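Tyrosine--tRNA ligase, mitochondrial (Coccidioides posadasii, PDB 5IJX) probably catalyses the ATP-dependent attachment of L-tyrosine to mitochondrial tRNA(Tyr), with its class I catalytic core represented in this C-terminally truncated chain. Local coordinates at residues Asp58-Arg63 / Val233-Gly238; Leu79-Met84 / Gln316-Val321; Glu183-Ser188 / Met250-Gly255; Arg328-Phe333 / Pro339-Leu344. All blocks are in the same frame, centred on the assembly; numbering follows the deposited sequence.

Interaction 1 (Asp58-Arg63 / Val233-Gly238)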
loop_
_atom_site.group_PDB
_atom_site.type_symbol
_atom_site.label_atom_id
_atom_site.label_comp_id
_atom_site.label_asym_id
_atom_site.label_seq_id
_atom_site.Cartn_x
_atom_site.Cartn_y
_atom_site.Cartn_z
ATOM N N ASP A 58 15.734 -27.411 11.450
ATOM C CA ASP A 58 15.610 -28.793 11.899
ATOM C C ASP A 58 15.124 -28.843 13.344
ATOM O O ASP A 58 14.209 -29.603 13.687
ATOM C CB ASP A 58 16.957 -29.505 11.754
ATOM C CG ASP A 58 16.817 -31.010 11.659
ATOM O OD1 ASP A 58 15.682 -31.496 11.461
ATOM O OD2 ASP A 58 17.846 -31.709 11.767
ATOM N N LYS A 59 15.725 -28.014 14.201
ATOM C CA LYS A 59 15.308 -27.930 15.596
ATOM C C LYS A 59 13.841 -27.535 15.708
ATOM O O LYS A 59 13.074 -28.152 16.457
ATOM C CB LYS A 59 16.197 -26.925 16.330
ATOM C CG LYS A 59 15.985 -26.857 17.832
ATOM C CD LYS A 59 17.016 -25.938 18.481
ATOM C CE LYS A 59 16.455 -24.554 18.732
ATOM N NZ LYS A 59 17.526 -23.546 18.985
ATOM N N LEU A 60 13.434 -26.499 14.972
ATOM C CA LEU A 60 12.049 -26.044 15.014
ATOM C C LEU A 60 11.093 -27.181 14.678
ATOM O O LEU A 60 10.185 -27.500 15.454
ATOM C CB LEU A 60 11.856 -24.879 14.043
ATOM C CG LEU A 60 10.413 -24.399 13.851
ATOM C CD1 LEU A 60 9.899 -23.713 15.108
ATOM C CD2 LEU A 60 10.313 -23.475 12.654
ATOM N N ILE A 61 11.280 -27.799 13.511
ATOM C CA ILE A 61 10.358 -28.837 13.062
ATOM C C ILE A 61 10.345 -29.995 14.049
ATOM O O ILE A 61 9.289 -30.564 14.350
ATOM C CB ILE A 61 10.732 -29.301 11.642
ATOM C CG1 ILE A 61 10.711 -28.110 10.676
ATOM C CG2 ILE A 61 9.780 -30.390 11.171
ATOM C CD1 ILE A 61 11.154 -28.440 9.263
ATOM N N THR A 62 11.516 -30.363 14.570
ATOM C CA THR A 62 11.582 -31.483 15.504
ATOM C C THR A 62 10.833 -31.172 16.797
ATOM O O THR A 62 10.145 -32.039 17.348
ATOM C CB THR A 62 13.042 -31.829 15.796
ATOM O OG1 THR A 62 13.694 -32.209 14.578
ATOM C CG2 THR A 62 13.140 -32.972 16.791
ATOM N N ARG A 63 10.950 -29.941 17.292
ATOM C CA ARG A 63 10.380 -29.566 18.580
ATOM C C ARG A 63 8.950 -29.044 18.494
ATOM O O ARG A 63 8.300 -28.903 19.535
ATOM C CB ARG A 63 11.238 -28.485 19.248
ATOM C CG ARG A 63 12.512 -28.975 19.911
ATOM C CD ARG A 63 12.790 -28.150 21.159
ATOM N NE ARG A 63 14.186 -28.214 21.584
ATOM C CZ ARG A 63 14.799 -27.263 22.285
ATOM N NH1 ARG A 63 14.148 -26.159 22.634
ATOM N NH2 ARG A 63 16.069 -27.408 22.630
ATOM N N VAL A 233 1.770 -20.843 10.800
ATOM C CA VAL A 233 2.582 -21.244 9.654
ATOM C C VAL A 233 3.917 -20.516 9.740
ATOM O O VAL A 233 3.967 -19.286 9.642
ATOM C CB VAL A 233 1.870 -20.938 8.327
ATOM C CG1 VAL A 233 2.775 -21.267 7.144
ATOM C CG2 VAL A 233 0.560 -21.718 8.235
ATOM N N GLN A 234 5.005 -21.272 9.901
ATOM C CA GLN A 234 6.317 -20.687 10.140
ATOM C C GLN A 234 7.342 -20.950 9.047
ATOM O O GLN A 234 8.415 -20.336 9.080
ATOM C CB GLN A 234 6.887 -21.193 11.474
ATOM C CG GLN A 234 6.252 -20.549 12.697
ATOM C CD GLN A 234 6.860 -21.037 13.999
ATOM O OE1 GLN A 234 6.153 -21.513 14.887
ATOM N NE2 GLN A 234 8.177 -20.912 14.120
ATOM N N VAL A 235 7.061 -21.828 8.090
ATOM C CA VAL A 235 8.000 -22.162 7.026
ATOM C C VAL A 235 7.338 -21.863 5.690
ATOM O O VAL A 235 6.217 -22.319 5.435
ATOM C CB VAL A 235 8.433 -23.638 7.091
ATOM C CG1 VAL A 235 9.533 -23.910 6.076
ATOM C CG2 VAL A 235 8.890 -24.001 8.495
ATOM N N GLN A 236 8.024 -21.105 4.838
ATOM C CA GLN A 236 7.568 -20.893 3.469
ATOM C C GLN A 236 8.431 -21.714 2.521
ATOM O O GLN A 236 9.664 -21.668 2.597
ATOM C CB GLN A 236 7.611 -19.416 3.067
ATOM C CG GLN A 236 6.943 -19.156 1.708
ATOM C CD GLN A 236 6.978 -17.703 1.245
ATOM O OE1 GLN A 236 6.665 -17.411 0.091
ATOM N NE2 GLN A 236 7.346 -16.789 2.137
ATOM N N VAL A 237 7.779 -22.458 1.634
ATOM C CA VAL A 237 8.450 -23.321 0.671
ATOM C C VAL A 237 8.232 -22.750 -0.719
ATOM O O VAL A 237 7.132 -22.285 -1.044
ATOM C CB VAL A 237 7.928 -24.768 0.752
ATOM C CG1 VAL A 237 8.732 -25.670 -0.172
ATOM C CG2 VAL A 237 7.970 -25.273 2.189
ATOM N N GLY A 238 9.274 -22.793 -1.544
ATOM C CA GLY A 238 9.138 -22.324 -2.909
ATOM C C GLY A 238 10.215 -22.904 -3.799
ATOM O O GLY A 238 11.100 -23.637 -3.353
#

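Interaction 2 (Leu79-Met84 / Gln316-Val321)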
loop_
_atom_site.group_PDB
_atom_site.type_symbol
_atom_site.label_atom_id
_atom_site.label_comp_id
_atom_site.label_asym_id
_atom_site.label_seq_id
_atom_site.Cartn_x
_atom_site.Cartn_y
_atom_site.Cartn_z
ATOM N N LEU A 79 -1.659 -26.025 -13.752
ATOM C CA LEU A 79 -0.359 -26.333 -13.186
ATOM C C LEU A 79 0.427 -27.232 -14.136
ATOM O O LEU A 79 -0.133 -27.915 -15.000
ATOM C CB LEU A 79 -0.508 -27.026 -11.830
ATOM C CG LEU A 79 -1.221 -26.253 -10.721
ATOM C CD1 LEU A 79 -1.476 -27.168 -9.532
ATOM C CD2 LEU A 79 -0.407 -25.039 -10.299
ATOM N N HIS A 80 1.744 -27.217 -13.969
ATOM C CA HIS A 80 2.648 -28.111 -14.671
ATOM C C HIS A 80 3.539 -28.783 -13.638
ATOM O O HIS A 80 3.544 -28.415 -12.460
ATOM C CB HIS A 80 3.485 -27.363 -15.717
ATOM C CG HIS A 80 4.081 -26.088 -15.210
ATOM N ND1 HIS A 80 5.373 -26.003 -14.737
ATOM C CD2 HIS A 80 3.557 -24.845 -15.099
ATOM C CE1 HIS A 80 5.620 -24.762 -14.359
ATOM N NE2 HIS A 80 4.534 -24.039 -14.567
ATOM N N ILE A 81 4.298 -29.785 -14.083
ATOM C CA ILE A 81 5.130 -30.528 -13.147
ATOM C C ILE A 81 6.119 -29.609 -12.439
ATOM O O ILE A 81 6.556 -29.917 -11.326
ATOM C CB ILE A 81 5.843 -31.691 -13.875
ATOM C CG1 ILE A 81 6.834 -31.170 -14.918
ATOM C CG2 ILE A 81 4.804 -32.600 -14.529
ATOM C CD1 ILE A 81 7.615 -32.273 -15.630
ATOM N N GLY A 82 6.447 -28.461 -13.039
ATOM C CA GLY A 82 7.396 -27.552 -12.417
ATOM C C GLY A 82 6.984 -27.131 -11.018
ATOM O O GLY A 82 7.825 -27.017 -10.122
ATOM N N HIS A 83 5.690 -26.884 -10.813
ATOM C CA HIS A 83 5.204 -26.458 -9.506
ATOM C C HIS A 83 5.259 -27.556 -8.451
ATOM O O HIS A 83 5.020 -27.266 -7.275
ATOM C CB HIS A 83 3.754 -25.976 -9.603
ATOM C CG HIS A 83 3.547 -24.830 -10.545
ATOM N ND1 HIS A 83 3.973 -23.550 -10.267
ATOM C CD2 HIS A 83 2.931 -24.769 -11.748
ATOM C CE1 HIS A 83 3.642 -22.751 -11.266
ATOM N NE2 HIS A 83 3.008 -23.466 -12.177
HETATM N N MSE A 84 5.561 -28.794 -8.827
HETATM C CA MSE A 84 5.247 -29.923 -7.959
HETATM C C MSE A 84 6.189 -30.108 -6.776
HETATM O O MSE A 84 5.764 -30.594 -5.729
HETATM C CB MSE A 84 5.204 -31.215 -8.784
HETATM C CG MSE A 84 3.912 -31.381 -9.572
HETATM SE SE MSE A 84 2.324 -31.323 -8.439
HETATM C CE MSE A 84 2.921 -32.542 -7.039
ATOM N N GLN A 316 3.942 -40.798 -20.766
ATOM C CA GLN A 316 4.961 -40.831 -21.809
ATOM C C GLN A 316 6.138 -39.930 -21.460
ATOM O O GLN A 316 7.296 -40.287 -21.705
ATOM C CB GLN A 316 4.350 -40.416 -23.147
ATOM C CG GLN A 316 5.297 -40.504 -24.334
ATOM C CD GLN A 316 4.584 -40.235 -25.643
ATOM O OE1 GLN A 316 3.368 -40.037 -25.666
ATOM N NE2 GLN A 316 5.333 -40.226 -26.739
ATOM N N TYR A 317 5.864 -38.756 -20.888
ATOM C CA TYR A 317 6.949 -37.872 -20.488
ATOM C C TYR A 317 7.833 -38.543 -19.452
ATOM O O TYR A 317 9.063 -38.550 -19.580
ATOM C CB TYR A 317 6.406 -36.553 -19.937
ATOM C CG TYR A 317 7.496 -35.633 -19.421
ATOM C CD1 TYR A 317 8.190 -34.794 -20.285
ATOM C CD2 TYR A 317 7.838 -35.611 -18.074
ATOM C CE1 TYR A 317 9.189 -33.955 -19.820
ATOM C CE2 TYR A 317 8.836 -34.776 -17.602
ATOM C CZ TYR A 317 9.508 -33.950 -18.479
ATOM O OH TYR A 317 10.502 -33.117 -18.018
ATOM N N PHE A 318 7.227 -39.119 -18.412
ATOM C CA PHE A 318 8.062 -39.666 -17.346
ATOM C C PHE A 318 8.738 -40.977 -17.739
ATOM O O PHE A 318 9.735 -41.353 -17.113
ATOM C CB PHE A 318 7.245 -39.844 -16.066
ATOM C CG PHE A 318 6.964 -38.552 -15.355
ATOM C CD1 PHE A 318 5.806 -37.843 -15.620
ATOM C CD2 PHE A 318 7.865 -38.037 -14.436
ATOM C CE1 PHE A 318 5.545 -36.649 -14.974
ATOM C CE2 PHE A 318 7.608 -36.840 -13.787
ATOM C CZ PHE A 318 6.446 -36.147 -14.058
ATOM N N VAL A 319 8.238 -41.675 -18.761
ATOM C CA VAL A 319 8.908 -42.890 -19.220
ATOM C C VAL A 319 10.276 -42.555 -19.799
ATOM O O VAL A 319 11.255 -43.278 -19.575
ATOM C CB VAL A 319 8.028 -43.632 -20.245
ATOM C CG1 VAL A 319 8.826 -44.712 -20.967
ATOM C CG2 VAL A 319 6.824 -44.252 -19.560
ATOM N N ARG A 320 10.368 -41.459 -20.556
ATOM C CA ARG A 320 11.569 -41.118 -21.309
ATOM C C ARG A 320 12.585 -40.330 -20.490
ATOM O O ARG A 320 13.379 -39.571 -21.063
ATOM C CB ARG A 320 11.188 -40.334 -22.566
ATOM N N VAL A 321 12.590 -40.489 -19.171
ATOM C CA VAL A 321 13.546 -39.787 -18.322
ATOM C C VAL A 321 14.900 -40.473 -18.414
ATOM O O VAL A 321 14.989 -41.704 -18.495
ATOM C CB VAL A 321 13.042 -39.733 -16.870
ATOM C CG1 VAL A 321 14.127 -39.210 -15.940
ATOM C CG2 VAL A 321 11.803 -38.855 -16.781
#

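Interaction 3 (Glu183-Ser188 / Met250-Gly255)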
loop_
_atom_site.group_PDB
_atom_site.type_symbol
_atom_site.label_atom_id
_atom_site.label_comp_id
_atom_site.label_asym_id
_atom_site.label_seq_id
_atom_site.Cartn_x
_atom_site.Cartn_y
_atom_site.Cartn_z
ATOM N N GLU A 183 1.818 0.994 8.445
ATOM C CA GLU A 183 2.193 1.200 9.841
ATOM C C GLU A 183 2.972 0.008 10.383
ATOM O O GLU A 183 4.082 0.163 10.906
ATOM C CB GLU A 183 0.943 1.452 10.686
ATOM C CG GLU A 183 0.233 2.763 10.379
ATOM C CD GLU A 183 -1.080 2.905 11.125
ATOM O OE1 GLU A 183 -1.691 1.867 11.461
ATOM O OE2 GLU A 183 -1.499 4.054 11.381
ATOM N N VAL A 184 2.408 -1.193 10.256
ATOM C CA VAL A 184 3.009 -2.381 10.856
ATOM C C VAL A 184 4.294 -2.766 10.129
ATOM O O VAL A 184 5.319 -3.047 10.761
ATOM C CB VAL A 184 1.993 -3.539 10.858
ATOM C CG1 VAL A 184 2.647 -4.831 11.316
ATOM C CG2 VAL A 184 0.802 -3.194 11.747
ATOM N N LEU A 185 4.256 -2.802 8.798
ATOM C CA LEU A 185 5.377 -3.288 7.997
ATOM C C LEU A 185 6.117 -2.193 7.246
ATOM O O LEU A 185 7.349 -2.219 7.190
ATOM C CB LEU A 185 4.886 -4.335 6.989
ATOM C CG LEU A 185 5.954 -4.937 6.073
ATOM C CD1 LEU A 185 7.066 -5.594 6.876
ATOM C CD2 LEU A 185 5.321 -5.940 5.131
ATOM N N GLY A 186 5.400 -1.233 6.661
ATOM C CA GLY A 186 6.061 -0.200 5.878
ATOM C C GLY A 186 7.117 0.555 6.664
ATOM O O GLY A 186 8.170 0.907 6.126
ATOM N N THR A 187 6.851 0.818 7.945
ATOM C CA THR A 187 7.795 1.571 8.762
ATOM C C THR A 187 9.053 0.774 9.085
ATOM O O THR A 187 10.076 1.374 9.435
ATOM C CB THR A 187 7.125 2.022 10.060
ATOM O OG1 THR A 187 6.638 0.880 10.775
ATOM C CG2 THR A 187 5.967 2.953 9.762
ATOM N N SER A 188 9.003 -0.555 8.979
ATOM C CA SER A 188 10.166 -1.396 9.241
ATOM C C SER A 188 11.034 -1.581 8.004
ATOM O O SER A 188 12.267 -1.572 8.103
ATOM C CB SER A 188 9.724 -2.769 9.757
ATOM O OG SER A 188 8.956 -2.648 10.940
HETATM N N MSE A 250 10.953 -13.401 5.531
HETATM C CA MSE A 250 11.460 -13.654 6.870
HETATM C C MSE A 250 11.908 -12.350 7.501
HETATM O O MSE A 250 11.394 -11.945 8.544
HETATM C CB MSE A 250 12.615 -14.648 6.828
HETATM C CG MSE A 250 12.218 -16.008 6.301
HETATM SE SE MSE A 250 13.762 -17.128 5.958
HETATM C CE MSE A 250 14.816 -16.673 7.539
ATOM N N ASP A 251 12.862 -11.683 6.846
ATOM C CA ASP A 251 13.342 -10.407 7.357
ATOM C C ASP A 251 12.193 -9.451 7.636
ATOM O O ASP A 251 12.261 -8.654 8.580
ATOM C CB ASP A 251 14.322 -9.777 6.371
ATOM C CG ASP A 251 15.609 -10.571 6.249
ATOM O OD1 ASP A 251 15.881 -11.403 7.143
ATOM O OD2 ASP A 251 16.355 -10.360 5.266
ATOM N N ALA A 252 11.124 -9.520 6.842
ATOM C CA ALA A 252 9.971 -8.666 7.097
ATOM C C ALA A 252 9.334 -9.024 8.434
ATOM O O ALA A 252 9.199 -8.174 9.324
ATOM C CB ALA A 252 8.960 -8.787 5.955
ATOM N N ILE A 253 8.969 -10.296 8.604
ATOM C CA ILE A 253 8.320 -10.728 9.839
ATOM C C ILE A 253 9.197 -10.401 11.037
ATOM O O ILE A 253 8.739 -9.813 12.024
ATOM C CB ILE A 253 7.991 -12.231 9.776
ATOM C CG1 ILE A 253 6.956 -12.495 8.678
ATOM C CG2 ILE A 253 7.492 -12.727 11.137
ATOM C CD1 ILE A 253 6.666 -13.957 8.436
ATOM N N LYS A 254 10.471 -10.789 10.975
ATOM C CA LYS A 254 11.395 -10.446 12.048
ATOM C C LYS A 254 11.344 -8.952 12.335
ATOM O O LYS A 254 11.210 -8.534 13.492
ATOM C CB LYS A 254 12.811 -10.892 11.681
ATOM C CG LYS A 254 12.963 -12.413 11.625
ATOM C CD LYS A 254 14.345 -12.847 11.166
ATOM C CE LYS A 254 14.503 -14.361 11.251
ATOM N NZ LYS A 254 15.683 -14.861 10.484
ATOM N N GLY A 255 11.399 -8.131 11.283
ATOM C CA GLY A 255 11.337 -6.693 11.484
ATOM C C GLY A 255 10.112 -6.278 12.273
ATOM O O GLY A 255 10.181 -5.396 13.133
#

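Interaction 4 (Arg328-Phe333 / Pro339-Leu344)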
loop_
_atom_site.group_PDB
_atom_site.type_symbol
_atom_site.label_atom_id
_atom_site.label_comp_id
_atom_site.label_asym_id
_atom_site.label_seq_id
_atom_site.Cartn_x
_atom_site.Cartn_y
_atom_site.Cartn_z
ATOM N N ARG A 328 17.269 -39.503 -8.548
ATOM C CA ARG A 328 16.794 -38.261 -7.949
ATOM C C ARG A 328 15.329 -38.022 -8.280
ATOM O O ARG A 328 14.538 -37.640 -7.409
ATOM C CB ARG A 328 17.647 -37.086 -8.429
ATOM N N TYR A 329 14.944 -38.251 -9.537
ATOM C CA TYR A 329 13.556 -38.044 -9.930
ATOM C C TYR A 329 12.617 -38.928 -9.117
ATOM O O TYR A 329 11.561 -38.471 -8.665
ATOM C CB TYR A 329 13.399 -38.305 -11.428
ATOM C CG TYR A 329 13.638 -37.073 -12.277
ATOM C CD1 TYR A 329 12.655 -36.595 -13.131
ATOM C CD2 TYR A 329 14.842 -36.381 -12.212
ATOM C CE1 TYR A 329 12.865 -35.469 -13.905
ATOM C CE2 TYR A 329 15.060 -35.250 -12.983
ATOM C CZ TYR A 329 14.068 -34.800 -13.827
ATOM O OH TYR A 329 14.277 -33.677 -14.597
ATOM N N LEU A 330 12.994 -40.190 -8.900
ATOM C CA LEU A 330 12.171 -41.074 -8.082
ATOM C C LEU A 330 12.079 -40.569 -6.649
ATOM O O LEU A 330 11.002 -40.587 -6.043
ATOM C CB LEU A 330 12.734 -42.494 -8.108
ATOM C CG LEU A 330 12.260 -43.406 -9.242
ATOM C CD1 LEU A 330 13.097 -44.674 -9.286
ATOM C CD2 LEU A 330 10.785 -43.754 -9.083
ATOM N N LYS A 331 13.202 -40.117 -6.087
ATOM C CA LYS A 331 13.181 -39.626 -4.714
ATOM C C LYS A 331 12.310 -38.384 -4.576
ATOM O O LYS A 331 11.674 -38.186 -3.534
ATOM C CB LYS A 331 14.602 -39.324 -4.238
ATOM C CG LYS A 331 15.533 -40.528 -4.206
ATOM C CD LYS A 331 16.748 -40.255 -3.328
ATOM C CE LYS A 331 18.057 -40.419 -4.086
ATOM N NZ LYS A 331 19.224 -39.937 -3.291
HETATM N N MSE A 332 12.260 -37.546 -5.605
HETATM C CA MSE A 332 11.584 -36.260 -5.497
HETATM C C MSE A 332 10.099 -36.320 -5.866
HETATM O O MSE A 332 9.288 -35.602 -5.282
HETATM C CB MSE A 332 12.290 -35.224 -6.379
HETATM C CG MSE A 332 13.737 -34.956 -5.982
HETATM SE SE MSE A 332 14.707 -33.840 -7.274
HETATM C CE MSE A 332 13.884 -32.131 -6.870
ATOM N N PHE A 333 9.734 -37.175 -6.820
ATOM C CA PHE A 333 8.393 -37.155 -7.392
ATOM C C PHE A 333 7.504 -38.303 -6.918
ATOM O O PHE A 333 6.419 -38.489 -7.474
ATOM C CB PHE A 333 8.478 -37.178 -8.921
ATOM C CG PHE A 333 9.005 -35.906 -9.523
ATOM C CD1 PHE A 333 8.140 -34.962 -10.049
ATOM C CD2 PHE A 333 10.366 -35.658 -9.570
ATOM C CE1 PHE A 333 8.621 -33.793 -10.607
ATOM C CE2 PHE A 333 10.853 -34.491 -10.127
ATOM C CZ PHE A 333 9.979 -33.559 -10.647
ATOM N N PRO A 339 14.594 -47.239 0.650
ATOM C CA PRO A 339 15.180 -48.566 0.394
ATOM C C PRO A 339 14.572 -49.252 -0.814
ATOM O O PRO A 339 15.300 -49.852 -1.614
ATOM C CB PRO A 339 14.903 -49.328 1.696
ATOM C CG PRO A 339 13.718 -48.655 2.274
ATOM C CD PRO A 339 13.879 -47.207 1.939
ATOM N N ALA A 340 13.246 -49.176 -0.971
ATOM C CA ALA A 340 12.608 -49.730 -2.159
ATOM C C ALA A 340 13.200 -49.143 -3.433
ATOM O O ALA A 340 13.271 -49.830 -4.459
ATOM C CB ALA A 340 11.099 -49.483 -2.104
ATOM N N ILE A 341 13.629 -47.878 -3.391
ATOM C CA ILE A 341 14.353 -47.309 -4.523
ATOM C C ILE A 341 15.736 -47.937 -4.638
ATOM O O ILE A 341 16.183 -48.278 -5.736
ATOM C CB ILE A 341 14.440 -45.777 -4.399
ATOM C CG1 ILE A 341 13.042 -45.155 -4.382
ATOM C CG2 ILE A 341 15.260 -45.202 -5.550
ATOM C CD1 ILE A 341 13.044 -43.651 -4.141
ATOM N N LYS A 342 16.442 -48.087 -3.513
ATOM C CA LYS A 342 17.774 -48.680 -3.553
ATOM C C LYS A 342 17.751 -50.044 -4.233
ATOM O O LYS A 342 18.617 -50.349 -5.060
ATOM C CB LYS A 342 18.339 -48.795 -2.136
ATOM N N GLU A 343 16.761 -50.877 -3.902
ATOM C CA GLU A 343 16.663 -52.188 -4.532
ATOM C C GLU A 343 16.158 -52.075 -5.966
ATOM O O GLU A 343 16.697 -52.722 -6.871
ATOM C CB GLU A 343 15.749 -53.097 -3.709
ATOM N N LEU A 344 15.125 -51.259 -6.192
ATOM C CA LEU A 344 14.584 -51.095 -7.537
ATOM C C LEU A 344 15.630 -50.598 -8.526
ATOM O O LEU A 344 15.486 -50.836 -9.729
ATOM C CB LEU A 344 13.404 -50.125 -7.510
#

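Interaction 1 (Asp58-Arg63 / Val233-Gly238)
Leu60 of helix 54-63 meets Gln234 and Val235 of strand 233-239. The main contact is between the leucine methyls and the glutamine amide. Leu60 CD1 lies 3.4 Å from Gln234 NE2, and Leu60 CD2 lies 3.6 Å from the same NE2. The amide nitrogen thus sits by the fork of the leucine. Leu60 reaches it because its CG is anti to the backbone N (chi1 173°), which brings CD1 and CD2 up to the amide nitrogen. The Gln234 chain is extended beyond CG and brings NE2 to the fork at a slant.

The apolar part is smaller. Leu60 CD2 approaches Val235 CG2 at 4.4 Å, a loose methyl-to-methyl contact. No hydrogen bond joins the two segments.

The polar atoms are served by other residues. Gln234 OE1 accepts a bond from Lys64 NZ, just after the helix, and Gln234 NE2 donates to Asn277 O. These two bonds fix the rotation of the buried amide. Within the helix, Asp58 O takes two donors from opposite faces of its carbonyl plane: Thr62 OG1 at 2.8 Å and Thr62 N at 2.9 Å.

The arrangement is helix-on-sheet packing in the Rossmann-like core of a class I synthetase. Val235 faces the helix, while Gln236 points to the other face of the sheet and lines the tyrosine pocket. Strand 233-239 runs parallel to strands 67-72 and 279-283, which lie on either side of it. Ile61 continues the layer by packing on Phe68 of strand 67-72 and on Phe37 of helix 37-43.

Interaction 2 (Leu79-Met84 / Gln316-Val321)
Ile81 packs against Tyr317 and Phe318 of helix 311-319, using a different branch for each ring. Its CD1 lies 3.4 Å from Tyr317 CE2, approaching that ring obliquely. Its CG2 meets the edge of the Phe318 ring near the ring plane, with CG2 to Phe318 CZ at 3.9 Å. With chi1 at 65°, CG1 stands between the backbone N and the carbonyl carbon, and the two branches are split between the two aromatics.

The rings also pack on each other. Tyr317 CD2 sits over the centre of the Phe318 ring, 3.9 Å above its plane. Phe318 also meets the ring of Phe365 in helix 356-370. In the first segment, His83 CD2 lies over one face of the His80 ring, toward its rim.

No polar bond crosses between the segments. Gly82 N makes a weak bond to His80 ND1, 3.2 Å long and bent to 128°. The backbone of Ile81 is hydrogen-bonded to that of Val302.

Residues 80-83 form the HIGH signature motif of class I synthetases, which contributes to ATP binding in this family. The side chain of its isoleucine meets Tyr317 and Phe318 by apolar contact alone, while its backbone is tied to Val302.

Interaction 3 (Glu183-Ser188 / Met250-Gly255)
Thr187 OG1 donates to Glu183 O at 2.7 Å, the shortest polar bond here. The C=O...donor angle is 151°, and the hydroxyl is tilted 26° from the carbonyl plane. It ties the hydroxyl back to the carbonyl four residues earlier. Ser188 N adds a backbone bond to Leu185 O.

Two contacts then join segment 183-188 to helix 243-259. Leu185 CD1 touches Ala252 CB at 3.8 Å, a methyl-to-methyl meeting. With chi1 at 180° the leucine CG stands opposite the backbone N, and CD1 reaches the alanine. Ser188 faces Gly255, where the main chains come close: the CA atoms of Ser188 and Gly255 are 5.9 Å apart. Ser188 OG lies 3.7 Å from Gly255 O, too far for a hydrogen bond. Gly255 has no side chain to hold the two apart.

Leu185 also packs on Ile256 of helix 243-259 and on Ile219 and Trp223 of helix 217-229. The second subunit is reached next to the contact. Gly186 makes backbone hydrogen bonds to it, and Thr187 packs on Ala213 of that subunit. The contact therefore backs part of the dimer interface.

A leucine methyl on an alanine, and a serine against a glycine, make the join. No hydrogen bond crosses between the segments; those found lie within each segment or reach the second subunit.

Interaction 4 (Arg328-Phe333 / Pro339-Leu344)
Beside the contact of Leu330 with Ile341, two aromatic rings stand one turn apart on helix 326-333. Phe333 CE2 lies over one face of the Tyr329 ring, 4.1 Å above its plane and toward the rim. Tyr329 O lies at the edge of the Phe333 ring, in its plane. Phe333 also meets Phe365 of helix 356-370 edge-to-face, and Tyr329 packs on Val321.

In the modelled atoms the close contacts with helix 338-350 are made by one methyl, Ile341 CD1. It reaches Leu330 CB and the backbone beside it, and Lys331 CG. It lies 4.1 Å from Leu330 CB and 4.0 Å from Lys331 CG. The Lys331 backbone N is equally near Ile341 CD1, at 4.0 Å. The isoleucine is extended (chi2 175°), which places CD1 at the far end of the chain. Lys331 crosses it obliquely with its aliphatic part. No hydrogen bond links the segments.

Leu330 also packs on Ala357 and Leu361 of helix 356-370, and Leu330 O accepts from Thr334 OG1. The contact is a helix-helix join in the helical region after the Rossmann-like fold, consistent with the alpha-helical anticodon-binding domain of tyrosyl-tRNA synthetases.

Interactions 1 and 3 belong to the catalytic core. Strand 233-239 of interaction 1 leads into helix 243-259 of interaction 3, and their centres are about 20 Å apart. Interactions 2 and 4 lie across the chain's centre from interaction 3. Their centres are about 16 Å apart and they touch: Val321 packs on Tyr329, and Phe318 on Phe333. Along the chain, the segments of interaction 1 alternate with those of 2 and of 3. Interaction 3 falls between the two segments of interaction 2, and interaction 4 comes last. Interaction 2 joins the HIGH segment to the helical region. The set thus spans from the dimer side to the helices at the end of this truncated chain.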